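Local coordinates for protein Rna-directed RNA polymerase (Infectious pancreatic necrosis virus, PDB 3ZED) that probably copies the viral RNA as an RNA-dependent RNA polymerase, both free and covalently attached to the genomic RNA, and interacts with the capsid protein VP3, at residues B[62-66]-B[295-299]; B[93-97]-B[249-253]. All blocks are in the same frame, centred on the assembly; numbering follows the deposited sequence.

Contact 1 of 2, residues B[62-66]-B[295-299]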
loop_
_atom_site.group_PDB
_atom_site.type_symbol
_atom_site.label_atom_id
_atom_site.label_comp_id
_atom_site.label_asym_id
_atom_site.label_seq_id
_atom_site.Cartn_x
_atom_site.Cartn_y
_atom_site.Cartn_z
ATOM N N PRO B 62 3.881 12.196 26.813
ATOM C CA PRO B 62 4.857 12.417 25.730
ATOM C C PRO B 62 6.268 11.965 26.077
ATOM O O PRO B 62 6.759 12.187 27.193
ATOM C CB PRO B 62 4.789 13.928 25.471
ATOM C CG PRO B 62 4.226 14.512 26.720
ATOM C CD PRO B 62 3.326 13.471 27.312
ATOM N N ARG B 63 6.905 11.307 25.102
ATOM C CA ARG B 63 8.272 10.833 25.227
ATOM C C ARG B 63 9.195 11.806 24.493
ATOM O O ARG B 63 8.774 12.451 23.528
ATOM C CB ARG B 63 8.409 9.402 24.713
ATOM C CG ARG B 63 7.545 8.404 25.472
ATOM C CD ARG B 63 6.922 7.374 24.547
ATOM N NE ARG B 63 6.140 7.997 23.480
ATOM C CZ ARG B 63 5.514 7.332 22.515
ATOM N NH1 ARG B 63 5.567 6.006 22.466
ATOM N NH2 ARG B 63 4.840 7.989 21.582
ATOM N N ALA B 64 10.432 11.944 24.979
ATOM C CA ALA B 64 11.410 12.884 24.437
ATOM C C ALA B 64 12.528 12.174 23.651
ATOM O O ALA B 64 12.823 11.008 23.899
ATOM C CB ALA B 64 12.004 13.715 25.571
ATOM N N ILE B 65 13.151 12.894 22.719
ATOM C CA ILE B 65 14.242 12.378 21.889
ATOM C C ILE B 65 15.531 13.065 22.337
ATOM O O ILE B 65 15.497 14.285 22.494
ATOM C CB ILE B 65 13.935 12.635 20.380
ATOM C CG1 ILE B 65 12.721 11.820 19.913
ATOM C CG2 ILE B 65 15.166 12.389 19.482
ATOM C CD1 ILE B 65 12.031 12.326 18.642
ATOM N N PRO B 66 16.682 12.359 22.503
ATOM C CA PRO B 66 17.918 13.069 22.892
ATOM C C PRO B 66 18.329 14.102 21.833
ATOM O O PRO B 66 18.035 13.924 20.643
ATOM C CB PRO B 66 18.955 11.942 23.032
ATOM C CG PRO B 66 18.156 10.695 23.187
ATOM C CD PRO B 66 16.934 10.912 22.348
ATOM N N TRP B 295 12.131 4.391 21.087
ATOM C CA TRP B 295 10.660 4.496 21.107
ATOM C C TRP B 295 10.124 5.209 19.853
ATOM O O TRP B 295 9.081 4.818 19.330
ATOM C CB TRP B 295 10.156 5.228 22.382
ATOM C CG TRP B 295 10.475 6.705 22.420
ATOM C CD1 TRP B 295 11.570 7.293 22.988
ATOM C CD2 TRP B 295 9.724 7.769 21.801
ATOM N NE1 TRP B 295 11.542 8.658 22.774
ATOM C CE2 TRP B 295 10.445 8.969 22.007
ATOM C CE3 TRP B 295 8.523 7.820 21.062
ATOM C CZ2 TRP B 295 9.986 10.210 21.537
ATOM C CZ3 TRP B 295 8.091 9.041 20.573
ATOM C CH2 TRP B 295 8.800 10.223 20.841
ATOM N N TYR B 296 10.844 6.266 19.384
ATOM C CA TYR B 296 10.458 7.139 18.281
ATOM C C TYR B 296 10.401 6.400 16.947
ATOM O O TYR B 296 9.750 6.883 16.017
ATOM C CB TYR B 296 11.376 8.368 18.218
ATOM C CG TYR B 296 12.854 8.052 18.193
ATOM C CD1 TYR B 296 13.519 7.832 16.991
ATOM C CD2 TYR B 296 13.594 8.004 19.369
ATOM C CE1 TYR B 296 14.873 7.519 16.963
ATOM C CE2 TYR B 296 14.953 7.710 19.354
ATOM C CZ TYR B 296 15.594 7.477 18.148
ATOM O OH TYR B 296 16.940 7.199 18.121
ATOM N N LEU B 297 11.022 5.206 16.868
ATOM C CA LEU B 297 10.974 4.369 15.674
ATOM C C LEU B 297 9.595 3.698 15.526
ATOM O O LEU B 297 9.328 3.081 14.492
ATOM C CB LEU B 297 12.097 3.318 15.682
ATOM C CG LEU B 297 13.547 3.817 15.532
ATOM C CD1 LEU B 297 14.495 2.652 15.335
ATOM C CD2 LEU B 297 13.702 4.797 14.373
ATOM N N SER B 298 8.709 3.862 16.529
ATOM C CA SER B 298 7.348 3.318 16.489
ATOM C C SER B 298 6.279 4.427 16.434
ATOM O O SER B 298 5.096 4.134 16.615
ATOM C CB SER B 298 7.095 2.437 17.705
ATOM O OG SER B 298 6.868 3.239 18.856
ATOM N N CYS B 299 6.697 5.690 16.223
ATOM C CA CYS B 299 5.793 6.835 16.220
ATOM C C CYS B 299 5.800 7.497 14.855
ATOM O O CYS B 299 6.829 8.016 14.416
ATOM C CB CYS B 299 6.168 7.814 17.331
ATOM S SG CYS B 299 4.946 9.127 17.626
HETATM O O HOH W 1 4.529 4.256 20.254
#

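Contact 2 of 2, residues B[93-97]-B[249-253]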
loop_
_atom_site.group_PDB
_atom_site.type_symbol
_atom_site.label_atom_id
_atom_site.label_comp_id
_atom_site.label_asym_id
_atom_site.label_seq_id
_atom_site.Cartn_x
_atom_site.Cartn_y
_atom_site.Cartn_z
ATOM N N VAL B 93 26.980 13.468 10.303
ATOM C CA VAL B 93 25.717 12.785 10.584
ATOM C C VAL B 93 25.163 13.298 11.939
ATOM O O VAL B 93 25.905 13.363 12.917
ATOM C CB VAL B 93 25.887 11.228 10.510
ATOM C CG1 VAL B 93 26.777 10.662 11.618
ATOM C CG2 VAL B 93 24.550 10.513 10.469
ATOM N N SER B 94 23.887 13.719 11.972
ATOM C CA SER B 94 23.256 14.218 13.197
ATOM C C SER B 94 22.495 13.075 13.870
ATOM O O SER B 94 21.579 12.517 13.280
ATOM C CB SER B 94 22.349 15.409 12.898
ATOM O OG SER B 94 21.374 15.070 11.926
ATOM N N VAL B 95 22.923 12.675 15.077
ATOM C CA VAL B 95 22.333 11.527 15.778
ATOM C C VAL B 95 21.796 11.905 17.181
ATOM O O VAL B 95 22.402 12.736 17.858
ATOM C CB VAL B 95 23.320 10.331 15.857
ATOM C CG1 VAL B 95 23.618 9.766 14.470
ATOM C CG2 VAL B 95 24.611 10.710 16.568
ATOM N N PRO B 96 20.658 11.304 17.625
ATOM C CA PRO B 96 20.123 11.638 18.960
ATOM C C PRO B 96 20.951 10.979 20.066
ATOM O O PRO B 96 20.634 9.877 20.510
ATOM C CB PRO B 96 18.676 11.114 18.913
ATOM C CG PRO B 96 18.476 10.514 17.540
ATOM C CD PRO B 96 19.817 10.294 16.949
ATOM N N GLU B 97 22.029 11.658 20.490
ATOM C CA GLU B 97 22.983 11.172 21.492
ATOM C C GLU B 97 23.198 12.134 22.668
ATOM O O GLU B 97 23.867 11.756 23.635
ATOM C CB GLU B 97 24.343 10.930 20.820
ATOM C CG GLU B 97 24.621 9.487 20.441
ATOM C CD GLU B 97 25.971 9.243 19.786
ATOM O OE1 GLU B 97 26.977 9.852 20.222
ATOM O OE2 GLU B 97 26.026 8.414 18.849
ATOM N N LEU B 249 10.242 10.732 12.231
ATOM C CA LEU B 249 11.003 10.895 13.469
ATOM C C LEU B 249 12.354 10.166 13.375
ATOM O O LEU B 249 12.427 9.117 12.732
ATOM C CB LEU B 249 10.225 10.393 14.700
ATOM C CG LEU B 249 8.947 11.129 15.092
ATOM C CD1 LEU B 249 8.403 10.583 16.397
ATOM C CD2 LEU B 249 9.183 12.609 15.270
ATOM N N PRO B 250 13.444 10.726 13.942
ATOM C CA PRO B 250 13.528 11.968 14.728
ATOM C C PRO B 250 13.972 13.178 13.888
ATOM O O PRO B 250 14.584 14.106 14.435
ATOM C CB PRO B 250 14.555 11.597 15.804
ATOM C CG PRO B 250 15.472 10.571 15.139
ATOM C CD PRO B 250 14.747 10.030 13.919
ATOM N N TYR B 251 13.648 13.187 12.574
ATOM C CA TYR B 251 14.066 14.277 11.689
ATOM C C TYR B 251 12.888 15.000 11.036
ATOM O O TYR B 251 12.712 14.914 9.819
ATOM C CB TYR B 251 15.068 13.777 10.621
ATOM C CG TYR B 251 16.240 13.032 11.225
ATOM C CD1 TYR B 251 17.223 13.704 11.947
ATOM C CD2 TYR B 251 16.338 11.649 11.119
ATOM C CE1 TYR B 251 18.273 13.017 12.552
ATOM C CE2 TYR B 251 17.381 10.951 11.724
ATOM C CZ TYR B 251 18.339 11.640 12.449
ATOM O OH TYR B 251 19.376 10.958 13.031
ATOM N N ILE B 252 12.137 15.785 11.829
ATOM C CA ILE B 252 11.007 16.564 11.307
ATOM C C ILE B 252 11.542 17.698 10.402
ATOM O O ILE B 252 12.511 18.386 10.751
ATOM C CB ILE B 252 10.085 17.094 12.446
ATOM C CG1 ILE B 252 9.303 15.925 13.110
ATOM C CG2 ILE B 252 9.112 18.183 11.940
ATOM C CD1 ILE B 252 8.876 16.186 14.541
ATOM N N GLY B 253 10.910 17.836 9.240
ATOM C CA GLY B 253 11.247 18.844 8.245
ATOM C C GLY B 253 12.299 18.397 7.256
ATOM O O GLY B 253 12.735 19.190 6.417
#

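Contact 1 of 2, residues B[62-66]-B[295-299]
The extended segment 62-66, which runs into strand 65-72, passes a short 3-10 turn at 295-298 that leads into strand 299-310. The two backbones stay apart, with CA atoms 7.9 Å from each other at Arg63 and Trp295 and 7.4 Å at Ile65 and Tyr296, so side chains fill the gap. Within the turn, Ser298 N and Ser298 OG both donate to Trp295 O, at 3.0 and 2.8 Å. Trp295 points toward the extended segment and gives its indole hydrogen to the backbone, NE1 to Ala64 O at 2.9 Å. Arg63 lies over one face of the indole: its CB sits 3.5 Å from the centroid of the six-membered ring in a CH-pi contact, and its CZ is 3.4 Å from Trp295 CE3. Ile65 CG1 packs against Trp295 CZ2 (3.6 Å) and Tyr296 CD2 (4.0 Å). A water links Arg63 NH1 (3.0 Å) to Ser298 OG (2.9 Å). The contact thus satisfies the indole N-H with a backbone carbonyl, while the guanidinium's direct hydrogen bonds go to Gln463, Ser456 and Leu789; apolar packing on the indole ties the start of the central strand of a small three-stranded antiparallel sheet to the turn before strand 299-310.

Contact 2 of 2, residues B[93-97]-B[249-253]
A cis peptide bond precedes Pro250, in a loop with no regular helix or strand, and the proline ring touches that of Pro96 across the gap. The two meet at Pro96 CG and Pro250 CG, 3.8 Å apart, an apolar touch between two rigid rings. Pro96 is the centre of an inverse gamma turn, closed by a weak hydrogen bond from Glu97 N to Val95 O (2.9 Å), where strand 92-98 turns a corner. Beside the prolines, Tyr251 extends its phenol to the strand and donates from OH to Ser94 O at 2.7 Å; the carbonyl oxygen lies near the plane of the ring, at its edge. Ser94 OG comes within 3.8 Å of Tyr251 CE1, while Glu262 of helix 260-278 accepts from Ser94 N and also touches Tyr251. Residues 249-253 belong to a predicted GTP-binding loop, 248-255. With one hydrogen bond and one proline pair, the small interface joins the Pro250-Tyr251 part of that loop to the strand.

Overall arrangement
Contacts 1 and 2 lie in the palm-family region with centres 11 Å apart, and in sequence both segments of contact 2 fall between those of contact 1. Strands 65-72 and 92-98 are antiparallel neighbours in one sheet, so each contact joins that sheet to another part of the chain. Tyr296 bridges the two: its CE1 is 3.6 Å from Pro250 CG and its OH 3.7 Å from Pro96 CG. Pro66 O also approaches Pro96 CB at 3.4 Å, and Cys299 O lies 3.6 Å from Leu249 CD1. The turn at 295-299 therefore backs the predicted GTP-binding loop, which contact 2 joins to strand 92-98.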